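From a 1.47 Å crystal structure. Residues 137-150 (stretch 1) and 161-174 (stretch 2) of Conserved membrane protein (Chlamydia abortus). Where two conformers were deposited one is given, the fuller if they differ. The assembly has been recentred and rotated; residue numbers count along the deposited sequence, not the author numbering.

Stretch 1 (137-150) LVIVNLDRREVVFF
Stretch 2 (161-174) LIDPALNSIATRLG

Stretch 1 is a β-hairpin and stretch 2 a helix laid along one of its faces. Strands 137-141 and 146-150 pair antiparallel through Leu137 N to Phe150 O (2.9 Å) and Phe150 N to Leu137 O (2.8 Å), Ile139 N to Val148 O and Val148 N to Ile139 O (both 2.8 Å), and Asn141 N to Glu146 O (3.0 Å) and Glu146 N to Asn141 O (3.2 Å). Strand residues keep phi between -102° and -139° and psi between 107° and 151°. The turn runs through Leu142 (-71/-31), Asp143 (-71/-38) and Arg144 (-95/-4), and Arg145 closes it with positive phi (52/56).

Helix 161-174 enters from earlier in the chain. From Leu166 N to Ile162 O (3.1 Å) onward, i to i+4 bonds continue as far as Gly174 N to Ala170 O (3.0 Å). Pro164, with no N-H to give to the preceding turn, marks a kink. The helix runs 162° to strand 146-150, nearly antiparallel, with axes 8.6 Å apart at closest approach; to strand 137-141 the angle is 12° and the distance 10.9 Å. Register is set by Val147 CA to Ala170 CA at 6.3 Å and Arg145 CA to Gly174 CA at 7.5 Å.

No hydrogen bond crosses between the stretches; apolar packing dominates the 463 Å² buried. Strand alternation supplies the sheet's half: Val138, Val140, Val147 and Phe149 point toward the helix, all with chi1 t, while Glu146 and Val148 point away. The helix answers with Ile162, Leu166, Ile169 and Leu173, spaced by three or four residues so that they recur along one side.

Val147 sits centrally, its CG2 3.9 Å from Ile169 CG2 (Ile169 m, t) and 4.1 Å from Ala170 CB, while its CG1 lies 4.0 Å from Leu166 CD2. The small alanine accompanies the closer of the two CA approaches. Leu166 (m, t) starts sideways, but its end reaches the sheet: CD2 also lies 4.0 Å from Val138 CG2, and CD1 is 3.7 Å from Phe149 CB. This one leucine thus bridges both strands. Val140 meets two helix residues, its CG1 3.5 Å from Leu173 CD1 (Leu173 m, t) and its CG2 4.2 Å from Ile169 CG2.

The aromatic contact is a CH-pi interaction. Phe149 (chi2 65°) offers a ring face to Ile162 (t, p), whose CG1 stands 4.0 Å from the ring centroid, 17° off the normal, and 3.9 Å from Phe149 CE1.

Polar chemistry gathers near the turn. Arg145 (m, t, p) reaches Gly174, the last residue of stretch 2, NH2 standing 3.5 Å from Gly174 CA; its guanidinium nitrogens are hydrogen-bonded elsewhere in the structure. Within the hairpin, Arg144 N donates to Asn141 OD1 (3.0 Å), bracing the turn, and Arg144 NE forms a salt bridge with Glu146 OE1 (3.1 Å). On the helix, Thr171 OG1 donates to Asn167 O (2.9 Å), satisfying a hydroxyl beyond the sheet's reach.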

# COMPACT_ATOMS: atom_id res chain seq x y z
N LEU A 137 5.48 -1.85 -0.36
CA LEU A 137 4.28 -1.26 0.28
C LEU A 137 4.57 0.20 0.60
O LEU A 137 5.61 0.51 1.19
CB LEU A 137 3.98 -2.01 1.58
CG LEU A 137 2.74 -1.53 2.35
CD1 LEU A 137 1.48 -1.85 1.54
CD2 LEU A 137 2.69 -2.16 3.75
N VAL A 138 3.63 1.09 0.29
CA VAL A 138 3.74 2.52 0.69
C VAL A 138 2.57 2.74 1.64
O VAL A 138 1.39 2.50 1.30
CB VAL A 138 3.62 3.45 -0.54
CG1 VAL A 138 3.48 4.93 -0.10
CG2 VAL A 138 4.83 3.29 -1.45
N ILE A 139 2.87 3.21 2.85
CA ILE A 139 1.83 3.53 3.81
C ILE A 139 1.81 5.05 4.02
O ILE A 139 2.86 5.67 4.31
CB ILE A 139 2.12 2.88 5.18
CG1 ILE A 139 2.27 1.36 5.07
CG2 ILE A 139 0.99 3.29 6.20
CD1 ILE A 139 2.81 0.70 6.33
N VAL A 140 0.64 5.67 3.93
CA VAL A 140 0.45 7.07 4.31
C VAL A 140 -0.29 7.04 5.63
O VAL A 140 -1.39 6.48 5.73
CB VAL A 140 -0.33 7.85 3.23
CG1 VAL A 140 -0.72 9.25 3.75
CG2 VAL A 140 0.50 7.92 1.96
N ASN A 141 0.32 7.64 6.66
CA ASN A 141 -0.29 7.70 7.99
C ASN A 141 -0.56 9.16 8.29
O ASN A 141 0.38 9.96 8.51
CB ASN A 141 0.61 7.05 9.05
CG ASN A 141 -0.03 6.95 10.41
OD1 ASN A 141 -0.73 7.87 10.85
ND2 ASN A 141 0.23 5.86 11.11
N LEU A 142 -1.83 9.56 8.24
CA LEU A 142 -2.15 10.97 8.41
C LEU A 142 -1.94 11.44 9.86
O LEU A 142 -1.62 12.63 10.10
CB LEU A 142 -3.62 11.24 8.00
CG LEU A 142 -4.04 10.92 6.54
CD1 LEU A 142 -5.52 11.19 6.35
CD2 LEU A 142 -3.21 11.76 5.55
N ASP A 143 -2.12 10.54 10.82
CA ASP A 143 -2.00 10.90 12.23
C ASP A 143 -0.54 11.17 12.58
O ASP A 143 -0.23 12.11 13.32
CB ASP A 143 -2.56 9.79 13.14
CG ASP A 143 -4.08 9.78 13.19
OD1 ASP A 143 -4.72 10.86 13.28
OD2 ASP A 143 -4.63 8.67 13.17
N ARG A 144 0.36 10.38 12.00
CA ARG A 144 1.78 10.48 12.31
C ARG A 144 2.53 11.36 11.31
O ARG A 144 3.73 11.64 11.50
CB ARG A 144 2.44 9.08 12.40
CG ARG A 144 2.03 8.36 13.68
CD ARG A 144 2.43 6.92 13.67
NE ARG A 144 3.88 6.74 13.65
CZ ARG A 144 4.64 6.58 14.73
NH1 ARG A 144 4.13 6.63 15.95
NH2 ARG A 144 5.94 6.35 14.59
N ARG A 145 1.83 11.82 10.27
CA ARG A 145 2.42 12.67 9.20
C ARG A 145 3.67 11.99 8.65
O ARG A 145 4.80 12.57 8.62
CB ARG A 145 2.72 14.09 9.67
CG ARG A 145 1.48 14.78 10.16
CD ARG A 145 1.81 16.27 10.49
NE ARG A 145 1.82 17.14 9.34
CZ ARG A 145 2.91 17.64 8.77
NH1 ARG A 145 4.13 17.23 9.13
NH2 ARG A 145 2.77 18.51 7.77
N GLU A 146 3.48 10.75 8.20
CA GLU A 146 4.60 9.99 7.67
C GLU A 146 4.19 9.23 6.44
O GLU A 146 3.03 8.79 6.30
CB GLU A 146 5.19 9.04 8.74
CG GLU A 146 4.27 7.92 9.18
CD GLU A 146 4.77 7.11 10.40
OE1 GLU A 146 5.60 7.63 11.17
OE2 GLU A 146 4.39 5.91 10.58
N VAL A 147 5.18 9.02 5.58
CA VAL A 147 5.09 8.11 4.44
C VAL A 147 6.11 7.03 4.67
O VAL A 147 7.31 7.29 4.71
CB VAL A 147 5.36 8.88 3.09
CG1 VAL A 147 5.24 7.91 1.88
CG2 VAL A 147 4.43 10.09 2.93
N VAL A 148 5.61 5.81 4.91
CA VAL A 148 6.47 4.67 5.17
C VAL A 148 6.59 3.79 3.93
O VAL A 148 5.59 3.42 3.33
CB VAL A 148 5.90 3.83 6.36
CG1 VAL A 148 6.74 2.55 6.59
CG2 VAL A 148 5.87 4.73 7.61
N PHE A 149 7.82 3.47 3.56
CA PHE A 149 8.05 2.59 2.42
C PHE A 149 8.71 1.30 2.90
O PHE A 149 9.79 1.32 3.54
CB PHE A 149 9.00 3.29 1.43
CG PHE A 149 9.43 2.41 0.29
CD1 PHE A 149 8.51 1.95 -0.63
CD2 PHE A 149 10.75 2.05 0.15
CE1 PHE A 149 8.90 1.15 -1.70
CE2 PHE A 149 11.14 1.27 -0.91
CZ PHE A 149 10.23 0.81 -1.81
N PHE A 150 8.05 0.18 2.61
CA PHE A 150 8.57 -1.14 2.97
C PHE A 150 8.93 -1.95 1.75
O PHE A 150 8.11 -2.18 0.89
CB PHE A 150 7.53 -1.91 3.80
CG PHE A 150 7.94 -3.31 4.14
CD1 PHE A 150 7.72 -4.34 3.23
CD2 PHE A 150 8.58 -3.61 5.34
CE1 PHE A 150 8.13 -5.64 3.52
CE2 PHE A 150 8.99 -4.92 5.63
CZ PHE A 150 8.74 -5.92 4.73
N LEU A 161 13.71 6.24 -9.00
CA LEU A 161 12.32 6.01 -9.32
C LEU A 161 11.41 6.11 -8.11
O LEU A 161 10.30 6.68 -8.21
CB LEU A 161 12.15 4.64 -9.98
CG LEU A 161 12.79 4.49 -11.34
CD1 LEU A 161 12.43 3.13 -11.91
CD2 LEU A 161 12.40 5.60 -12.31
N ILE A 162 11.81 5.53 -6.98
CA ILE A 162 10.94 5.50 -5.82
C ILE A 162 11.03 6.79 -5.01
O ILE A 162 10.00 7.28 -4.55
CB ILE A 162 11.14 4.23 -4.90
CG1 ILE A 162 10.06 4.16 -3.81
CG2 ILE A 162 12.55 4.19 -4.26
CD1 ILE A 162 8.65 4.10 -4.35
N ASP A 163 12.22 7.36 -4.87
CA ASP A 163 12.33 8.54 -3.98
C ASP A 163 11.51 9.77 -4.44
O ASP A 163 10.92 10.42 -3.58
CB ASP A 163 13.80 8.94 -3.70
CG ASP A 163 14.53 7.93 -2.84
OD1 ASP A 163 13.89 6.95 -2.39
OD2 ASP A 163 15.74 8.09 -2.61
N PRO A 164 11.48 10.09 -5.76
CA PRO A 164 10.70 11.29 -6.11
C PRO A 164 9.25 11.08 -5.76
O PRO A 164 8.57 12.01 -5.28
CB PRO A 164 10.86 11.38 -7.61
CG PRO A 164 12.20 10.80 -7.85
CD PRO A 164 12.33 9.65 -6.88
N ALA A 165 8.75 9.86 -5.95
CA ALA A 165 7.35 9.59 -5.63
C ALA A 165 7.08 9.74 -4.10
O ALA A 165 6.12 10.42 -3.68
CB ALA A 165 6.93 8.18 -6.17
N LEU A 166 7.93 9.13 -3.26
CA LEU A 166 7.72 9.22 -1.80
C LEU A 166 7.77 10.67 -1.37
O LEU A 166 6.97 11.09 -0.53
CB LEU A 166 8.78 8.41 -1.05
CG LEU A 166 8.78 6.89 -1.36
CD1 LEU A 166 9.93 6.29 -0.58
CD2 LEU A 166 7.45 6.22 -1.00
N ASN A 167 8.73 11.42 -1.89
CA ASN A 167 8.98 12.78 -1.40
C ASN A 167 7.97 13.74 -1.95
O ASN A 167 7.61 14.73 -1.27
CB ASN A 167 10.43 13.20 -1.66
CG ASN A 167 11.36 12.47 -0.77
OD1 ASN A 167 11.95 11.40 -1.15
ND2 ASN A 167 11.49 12.96 0.44
N SER A 168 7.46 13.47 -3.15
CA SER A 168 6.44 14.34 -3.69
C SER A 168 5.13 14.13 -2.90
O SER A 168 4.45 15.11 -2.53
CB SER A 168 6.27 14.08 -5.17
OG SER A 168 5.47 15.05 -5.76
N ILE A 169 4.76 12.89 -2.60
CA ILE A 169 3.61 12.65 -1.74
C ILE A 169 3.83 13.35 -0.41
O ILE A 169 2.91 14.02 0.10
CB ILE A 169 3.45 11.12 -1.51
CG1 ILE A 169 3.02 10.46 -2.82
CG2 ILE A 169 2.45 10.84 -0.36
CD1 ILE A 169 3.19 8.91 -2.80
N ALA A 170 5.00 13.18 0.21
CA ALA A 170 5.21 13.76 1.55
C ALA A 170 5.04 15.26 1.51
O ALA A 170 4.46 15.87 2.45
CB ALA A 170 6.60 13.43 2.05
N THR A 171 5.58 15.91 0.46
CA THR A 171 5.53 17.37 0.34
C THR A 171 4.09 17.83 0.10
O THR A 171 3.61 18.78 0.76
CB THR A 171 6.43 17.81 -0.79
OG1 THR A 171 7.78 17.49 -0.40
CG2 THR A 171 6.32 19.36 -1.01
N ARG A 172 3.38 17.19 -0.83
CA ARG A 172 2.00 17.59 -1.10
C ARG A 172 1.05 17.40 0.07
O ARG A 172 0.18 18.25 0.32
CB ARG A 172 1.45 16.90 -2.34
CG ARG A 172 2.25 17.26 -3.63
CD ARG A 172 1.44 16.79 -4.83
NE ARG A 172 2.21 16.82 -6.07
CZ ARG A 172 2.38 17.92 -6.75
NH1 ARG A 172 1.80 19.03 -6.31
NH2 ARG A 172 3.06 17.93 -7.89
N LEU A 173 1.19 16.28 0.79
CA LEU A 173 0.32 16.03 1.93
C LEU A 173 0.66 16.95 3.09
O LEU A 173 -0.24 17.33 3.84
CB LEU A 173 0.35 14.57 2.38
CG LEU A 173 -0.10 13.59 1.29
CD1 LEU A 173 -0.26 12.23 1.90
CD2 LEU A 173 -1.46 14.07 0.66
N GLY A 174 1.94 17.32 3.25
CA GLY A 174 2.29 18.29 4.29
C GLY A 174 1.64 19.65 4.14
O GLY A 174 1.41 20.39 5.11